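Local coordinates for starch synthase I (Hordeum vulgare, PDB 4HLN), which belongs to the starch synthase family of plant glycosyltransferases and has the two-domain GT-B fold, at residues Gly391-Ile396 and Ala615-Gln620; Ile127-Gly132 and Gly148-Ala153. All blocks are in the same frame, centred on the assembly; numbering follows the deposited sequence.

Interaction 1: Gly391-Ile396 and Ala615-Gln620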
ATOM      1  N   GLY A 391      -6.144  -6.989   4.275  1.00 43.82           N
ATOM      2  CA  GLY A 391      -5.404  -6.354   3.201  1.00 43.05           C
ATOM      3  C   GLY A 391      -5.252  -4.861   3.419  1.00 54.48           C
ATOM      4  O   GLY A 391      -5.985  -4.259   4.208  1.00 58.78           O
ATOM      5  N   ILE A 392      -4.290  -4.262   2.726  1.00 55.55           N
ATOM      6  CA  ILE A 392      -4.139  -2.815   2.745  1.00 53.30           C
ATOM      7  C   ILE A 392      -5.351  -2.214   2.049  1.00 52.49           C
ATOM      8  O   ILE A 392      -5.785  -2.718   1.030  1.00 52.38           O
ATOM      9  CB  ILE A 392      -2.891  -2.359   1.971  1.00 56.38           C
ATOM     10  CG1 ILE A 392      -1.681  -3.247   2.288  1.00 61.11           C
ATOM     11  CG2 ILE A 392      -2.604  -0.908   2.269  1.00 58.40           C
ATOM     12  CD1 ILE A 392      -0.673  -2.619   3.211  1.00 62.85           C
ATOM     13  N   VAL A 393      -5.914  -1.148   2.598  1.00 62.74           N
ATOM     14  CA  VAL A 393      -7.016  -0.467   1.926  1.00 56.89           C
ATOM     15  C   VAL A 393      -6.640   0.983   1.704  1.00 50.08           C
ATOM     16  O   VAL A 393      -6.191   1.661   2.635  1.00 45.96           O
ATOM     17  CB  VAL A 393      -8.342  -0.546   2.721  1.00 60.59           C
ATOM     18  CG1 VAL A 393      -9.455   0.250   2.007  1.00 33.96           C
ATOM     19  CG2 VAL A 393      -8.759  -2.000   2.920  1.00 62.66           C
ATOM     20  N   ASN A 394      -6.813   1.442   0.464  1.00 46.54           N
ATOM     21  CA  ASN A 394      -6.449   2.801   0.075  1.00 44.09           C
ATOM     22  C   ASN A 394      -7.655   3.630  -0.393  1.00 46.65           C
ATOM     23  O   ASN A 394      -8.760   3.105  -0.569  1.00 48.29           O
ATOM     24  CB  ASN A 394      -5.341   2.783  -1.000  1.00 43.51           C
ATOM     25  CG  ASN A 394      -4.036   2.095  -0.517  1.00 63.89           C
ATOM     26  OD1 ASN A 394      -3.576   1.117  -1.114  1.00 59.15           O
ATOM     27  ND2 ASN A 394      -3.438   2.626   0.549  1.00 58.10           N
ATOM     28  N   GLY A 395      -7.444   4.931  -0.571  1.00 46.79           N
ATOM     29  CA  GLY A 395      -8.474   5.801  -1.108  1.00 46.03           C
ATOM     30  C   GLY A 395      -7.933   6.636  -2.254  1.00 53.99           C
ATOM     31  O   GLY A 395      -6.731   6.604  -2.550  1.00 61.06           O
ATOM     32  N   ILE A 396      -8.817   7.389  -2.904  1.00 43.46           N
ATOM     33  CA  ILE A 396      -8.403   8.287  -3.972  1.00 54.93           C
ATOM     34  C   ILE A 396      -9.068   9.620  -3.746  1.00 55.39           C
ATOM     35  O   ILE A 396     -10.107   9.678  -3.100  1.00 57.05           O
ATOM     36  CB  ILE A 396      -8.834   7.777  -5.382  1.00 42.25           C
ATOM     37  CG1 ILE A 396     -10.343   7.948  -5.576  1.00 40.48           C
ATOM     38  CG2 ILE A 396      -8.399   6.331  -5.605  1.00 43.40           C
ATOM     39  CD1 ILE A 396     -10.905   7.244  -6.803  1.00 42.49           C
ATOM     40  N   ALA A 615     -10.654   4.725   6.002  1.00 38.98           N
ATOM     41  CA  ALA A 615     -10.415   4.917   7.433  1.00 43.91           C
ATOM     42  C   ALA A 615     -11.451   4.167   8.269  1.00 54.54           C
ATOM     43  O   ALA A 615     -11.148   3.653   9.344  1.00 57.05           O
ATOM     44  CB  ALA A 615     -10.414   6.380   7.782  1.00 40.39           C
ATOM     45  N   GLU A 616     -12.674   4.100   7.760  1.00 48.49           N
ATOM     46  CA  GLU A 616     -13.725   3.324   8.388  1.00 57.35           C
ATOM     47  C   GLU A 616     -13.263   1.871   8.578  1.00 58.55           C
ATOM     48  O   GLU A 616     -13.429   1.293   9.658  1.00 58.81           O
ATOM     49  CB  GLU A 616     -14.956   3.379   7.499  1.00 65.67           C
ATOM     50  CG  GLU A 616     -16.260   3.161   8.184  1.00 76.44           C
ATOM     51  CD  GLU A 616     -17.415   3.631   7.313  1.00101.34           C
ATOM     52  OE1 GLU A 616     -17.150   4.151   6.201  1.00102.19           O
ATOM     53  OE2 GLU A 616     -18.580   3.488   7.739  1.00109.75           O
ATOM     54  N   GLN A 617     -12.667   1.291   7.533  1.00 43.29           N
ATOM     55  CA  GLN A 617     -12.166  -0.081   7.592  1.00 44.29           C
ATOM     56  C   GLN A 617     -11.114  -0.238   8.697  1.00 57.78           C
ATOM     57  O   GLN A 617     -11.215  -1.113   9.561  1.00 57.12           O
ATOM     58  CB  GLN A 617     -11.545  -0.486   6.262  1.00 59.42           C
ATOM     59  CG  GLN A 617     -12.328  -0.077   5.049  1.00 75.53           C
ATOM     60  CD  GLN A 617     -13.653  -0.766   4.987  1.00 85.44           C
ATOM     61  OE1 GLN A 617     -13.717  -1.983   4.831  1.00 88.27           O
ATOM     62  NE2 GLN A 617     -14.733   0.003   5.115  1.00 88.38           N
ATOM     63  N   TYR A 618     -10.090   0.604   8.665  1.00 51.97           N
ATOM     64  CA  TYR A 618      -9.067   0.526   9.690  1.00 48.56           C
ATOM     65  C   TYR A 618      -9.691   0.681  11.073  1.00 47.37           C
ATOM     66  O   TYR A 618      -9.237   0.068  12.039  1.00 48.47           O
ATOM     67  CB  TYR A 618      -7.968   1.564   9.445  1.00 47.68           C
ATOM     68  CG  TYR A 618      -7.089   1.218   8.264  1.00 53.68           C
ATOM     69  CD1 TYR A 618      -5.976   0.395   8.419  1.00 57.93           C
ATOM     70  CD2 TYR A 618      -7.378   1.694   6.993  1.00 51.41           C
ATOM     71  CE1 TYR A 618      -5.173   0.058   7.343  1.00 55.70           C
ATOM     72  CE2 TYR A 618      -6.581   1.363   5.909  1.00 56.80           C
ATOM     73  CZ  TYR A 618      -5.478   0.542   6.088  1.00 59.08           C
ATOM     74  OH  TYR A 618      -4.673   0.210   5.013  1.00 59.52           O
ATOM     75  N   GLU A 619     -10.738   1.496  11.162  1.00 43.45           N
ATOM     76  CA  GLU A 619     -11.380   1.752  12.445  1.00 43.14           C
ATOM     77  C   GLU A 619     -11.973   0.465  13.000  1.00 40.48           C
ATOM     78  O   GLU A 619     -11.845   0.167  14.185  1.00 43.85           O
ATOM     79  CB  GLU A 619     -12.467   2.800  12.289  1.00 40.48           C
ATOM     80  CG  GLU A 619     -11.977   4.235  12.324  1.00 44.42           C
ATOM     81  CD  GLU A 619     -13.048   5.205  11.845  1.00 55.54           C
ATOM     82  OE1 GLU A 619     -14.206   4.760  11.647  1.00 55.51           O
ATOM     83  OE2 GLU A 619     -12.731   6.401  11.650  1.00 57.95           O
ATOM     84  N   GLN A 620     -12.617  -0.294  12.121  1.00 39.11           N
ATOM     85  CA  GLN A 620     -13.156  -1.595  12.465  1.00 37.67           C
ATOM     86  C   GLN A 620     -12.045  -2.466  13.041  1.00 44.41           C
ATOM     87  O   GLN A 620     -12.149  -3.014  14.142  1.00 52.44           O
ATOM     88  CB  GLN A 620     -13.748  -2.238  11.206  1.00 35.92           C
ATOM     89  CG  GLN A 620     -14.228  -3.662  11.385  1.00 63.72           C
ATOM     90  CD  GLN A 620     -15.437  -3.759  12.309  1.00 91.60           C
ATOM     91  OE1 GLN A 620     -16.567  -3.941  11.847  1.00 93.60           O
ATOM     92  NE2 GLN A 620     -15.205  -3.637  13.624  1.00 93.88           N
TER
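With CG set beside its own backbone N and opposite the carbonyl carbon (chi1 -72°), Tyr618 extends its ring from helix 611-627 to the backbone of Val393, whose CB points back toward the helix. Tyr618 OH accepts a nearly straight hydrogen bond from Val393 N, at 3.0 Å with an N-H...O angle of 167°, so a backbone amide of the irregular 391-396 segment is satisfied by a helix side chain. Val393 O lies at the ring edge and in its plane, 3.3 Å from CE2 of Tyr618. The apolar contact with the ring is looser, Val393 CB being 4.1 Å from Tyr618 CE2. Ile392 CG2 approaches Tyr618 OH obliquely, to 3.6 Å. From the preceding residue of the helix, Gln617 CG meets Val393 CG1 at 4.2 Å, the two side chains crossing at about a right angle. Gln617 bends at chi2 (-65°), and its NE2 is bonded to His613 O in the preceding turn of the same helix. The contact thus joins the linker after edge strand 389-391 of the nine-stranded sheet to the C-terminal helix, which returns to the N-terminal domain, as is characteristic of GT-B glycosyltransferases.

Interaction 2: Ile127-Gly132 and Gly148-Ala153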
ATOM      1  N   ILE A 127      -4.294   7.560  18.182  1.00 39.21           N
ATOM      2  CA  ILE A 127      -3.614   6.705  17.224  1.00 44.37           C
ATOM      3  C   ILE A 127      -2.214   7.204  16.967  1.00 40.12           C
ATOM      4  O   ILE A 127      -2.018   8.376  16.646  1.00 40.45           O
ATOM      5  CB  ILE A 127      -4.378   6.652  15.909  1.00 37.36           C
ATOM      6  CG1 ILE A 127      -5.820   6.239  16.174  1.00 36.83           C
ATOM      7  CG2 ILE A 127      -3.748   5.656  14.983  1.00 44.97           C
ATOM      8  CD1 ILE A 127      -6.696   6.345  14.967  1.00 43.79           C
ATOM      9  N   VAL A 128      -1.242   6.310  17.116  1.00 36.40           N
ATOM     10  CA  VAL A 128       0.150   6.687  16.953  1.00 35.17           C
ATOM     11  C   VAL A 128       0.762   5.921  15.789  1.00 37.71           C
ATOM     12  O   VAL A 128       1.030   4.723  15.892  1.00 40.88           O
ATOM     13  CB  VAL A 128       0.969   6.420  18.238  1.00 35.21           C
ATOM     14  CG1 VAL A 128       2.384   6.916  18.074  1.00 37.20           C
ATOM     15  CG2 VAL A 128       0.310   7.074  19.472  1.00 34.55           C
ATOM     16  N   PHE A 129       0.958   6.608  14.670  1.00 27.24           N
ATOM     17  CA  PHE A 129       1.679   6.020  13.541  1.00 28.13           C
ATOM     18  C   PHE A 129       3.165   6.061  13.789  1.00 31.45           C
ATOM     19  O   PHE A 129       3.694   7.090  14.183  1.00 42.16           O
ATOM     20  CB  PHE A 129       1.366   6.759  12.241  1.00 27.39           C
ATOM     21  CG  PHE A 129      -0.005   6.488  11.720  1.00 43.86           C
ATOM     22  CD1 PHE A 129      -0.215   5.518  10.753  1.00 39.05           C
ATOM     23  CD2 PHE A 129      -1.101   7.175  12.236  1.00 44.15           C
ATOM     24  CE1 PHE A 129      -1.496   5.258  10.292  1.00 41.02           C
ATOM     25  CE2 PHE A 129      -2.383   6.923  11.780  1.00 33.89           C
ATOM     26  CZ  PHE A 129      -2.582   5.963  10.801  1.00 41.14           C
ATOM     27  N   VAL A 130       3.841   4.940  13.563  1.00 33.13           N
ATOM     28  CA  VAL A 130       5.301   4.919  13.609  1.00 34.18           C
ATOM     29  C   VAL A 130       5.855   4.487  12.246  1.00 42.31           C
ATOM     30  O   VAL A 130       5.412   3.491  11.659  1.00 43.34           O
ATOM     31  CB  VAL A 130       5.823   4.027  14.751  1.00 35.38           C
ATOM     32  CG1 VAL A 130       7.344   4.195  14.929  1.00 25.34           C
ATOM     33  CG2 VAL A 130       5.082   4.357  16.053  1.00 41.66           C
ATOM     34  N   THR A 131       6.817   5.241  11.734  1.00 34.44           N
ATOM     35  CA  THR A 131       7.251   5.033  10.359  1.00 38.19           C
ATOM     36  C   THR A 131       8.660   5.541  10.109  1.00 40.87           C
ATOM     37  O   THR A 131       9.138   6.439  10.793  1.00 45.65           O
ATOM     38  CB  THR A 131       6.278   5.711   9.365  1.00 41.82           C
ATOM     39  OG1 THR A 131       6.686   5.448   8.014  1.00 46.39           O
ATOM     40  CG2 THR A 131       6.229   7.203   9.603  1.00 30.55           C
ATOM     41  N   GLY A 132       9.325   4.942   9.127  1.00 44.51           N
ATOM     42  CA  GLY A 132      10.665   5.348   8.748  1.00 38.13           C
ATOM     43  C   GLY A 132      10.628   6.305   7.580  1.00 43.55           C
ATOM     44  O   GLY A 132      11.639   6.900   7.237  1.00 51.75           O
ATOM     45  N   GLY A 148      -0.164   8.099   1.471  1.00 86.99           N
ATOM     46  CA  GLY A 148       0.155   8.366   2.864  1.00 80.79           C
ATOM     47  C   GLY A 148      -0.783   9.361   3.517  1.00 82.56           C
ATOM     48  O   GLY A 148      -0.375  10.168   4.354  1.00103.07           O
ATOM     49  N   SER A 149      -2.053   9.306   3.140  1.00 50.63           N
ATOM     50  CA  SER A 149      -3.016  10.249   3.661  1.00 59.31           C
ATOM     51  C   SER A 149      -3.840   9.642   4.811  1.00 61.14           C
ATOM     52  O   SER A 149      -4.687  10.322   5.405  1.00 55.40           O
ATOM     53  CB  SER A 149      -3.928  10.758   2.534  1.00 64.66           C
ATOM     54  OG  SER A 149      -3.524  10.248   1.274  1.00 73.61           O
ATOM     55  N   LEU A 150      -3.583   8.375   5.139  1.00 42.19           N
ATOM     56  CA  LEU A 150      -4.395   7.706   6.160  1.00 46.03           C
ATOM     57  C   LEU A 150      -4.459   8.492   7.469  1.00 45.52           C
ATOM     58  O   LEU A 150      -5.543   8.753   7.976  1.00 46.83           O
ATOM     59  CB  LEU A 150      -3.961   6.257   6.412  1.00 39.53           C
ATOM     60  CG  LEU A 150      -4.868   5.569   7.433  1.00 45.72           C
ATOM     61  CD1 LEU A 150      -6.306   5.565   6.951  1.00 45.06           C
ATOM     62  CD2 LEU A 150      -4.410   4.146   7.774  1.00 34.62           C
ATOM     63  N   PRO A 151      -3.298   8.880   8.011  1.00 48.92           N
ATOM     64  CA  PRO A 151      -3.276   9.719   9.218  1.00 43.61           C
ATOM     65  C   PRO A 151      -4.153  10.972   9.100  1.00 47.65           C
ATOM     66  O   PRO A 151      -4.979  11.234   9.983  1.00 55.14           O
ATOM     67  CB  PRO A 151      -1.802  10.107   9.340  1.00 40.98           C
ATOM     68  CG  PRO A 151      -1.070   8.921   8.751  1.00 38.67           C
ATOM     69  CD  PRO A 151      -1.949   8.422   7.623  1.00 39.98           C
ATOM     70  N   ILE A 152      -3.981  11.733   8.026  1.00 42.16           N
ATOM     71  CA  ILE A 152      -4.756  12.961   7.833  1.00 37.50           C
ATOM     72  C   ILE A 152      -6.273  12.678   7.787  1.00 42.85           C
ATOM     73  O   ILE A 152      -7.083  13.500   8.237  1.00 52.62           O
ATOM     74  CB  ILE A 152      -4.280  13.760   6.582  1.00 37.68           C
ATOM     75  CG1 ILE A 152      -2.810  14.153   6.713  1.00 53.98           C
ATOM     76  CG2 ILE A 152      -5.056  15.000   6.413  1.00 43.14           C
ATOM     77  CD1 ILE A 152      -1.841  13.003   6.342  1.00 76.66           C
ATOM     78  N   ALA A 153      -6.643  11.503   7.282  1.00 41.36           N
ATOM     79  CA  ALA A 153      -8.047  11.136   7.098  1.00 39.84           C
ATOM     80  C   ALA A 153      -8.672  10.757   8.422  1.00 53.63           C
ATOM     81  O   ALA A 153      -9.789  11.168   8.741  1.00 57.74           O
ATOM     82  CB  ALA A 153      -8.176   9.973   6.120  1.00 28.36           C
TER
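Phe129 and Pro151 form a CH-pi contact that is almost perfectly centred. Pro151 CG sits 3.7 Å from the centroid of the Phe129 ring and only 4° off the ring normal. The centring can be checked atom by atom, since Pro151 CG is between 3.9 and 4.0 Å from each of the six carbons of the Phe129 ring. The proline CB and CD flank this point from either side of CG, CB of Pro151 being nearest to CE2 of Phe129 at 4.1 Å and CD nearest to CZ, also at 4.1 Å. The CG methylene thus presents its C-H groups to the ring face.

The fold explains why these groups meet. Strand 126-130 and strand 160-166 are parallel neighbours in the large sheet, and helix 150-156 lies on the chain between them, making a beta-alpha-beta crossover of the Rossmann-like N-terminal domain. CB of Phe129 points toward the helix, and the CA atoms of Phe129 and Pro151 are 7.5 Å apart.

Apolar packing at the ring edge completes the contact. Leu150, with CG placed opposite its backbone N (chi1 -177°), lies roughly perpendicular to the Phe129 side chain. Its CD2 meets the rim in the ring plane, 4.0 Å from Phe129 CZ, while the proline takes a face. Val161 and Val163 of strand 160-166 and Val267 of strand 264-269 also touch Phe129, and Ala153, further along the crossover helix, touches Trp611 of helix 611-627.

Overall arrangement
Helix 150-156 stands between the two contacts: Leu150, which packs on the strand in interaction 2, also meets the helix of interaction 1, its CD2 lying 3.9 Å from Tyr618 CD2. The centres are about 12 Å apart. Each contact has one buried aromatic residue among partly exposed partners, so both are partly buried rather than wholly core or surface. Their chemistry follows their place. Interaction 2 lies within one domain, between a central sheet strand and its crossover helix, and is purely apolar. Interaction 1 joins parts far apart in sequence and combines packing with one hydrogen bond, consistent with the irregular backbone that supplies the Val393 amide.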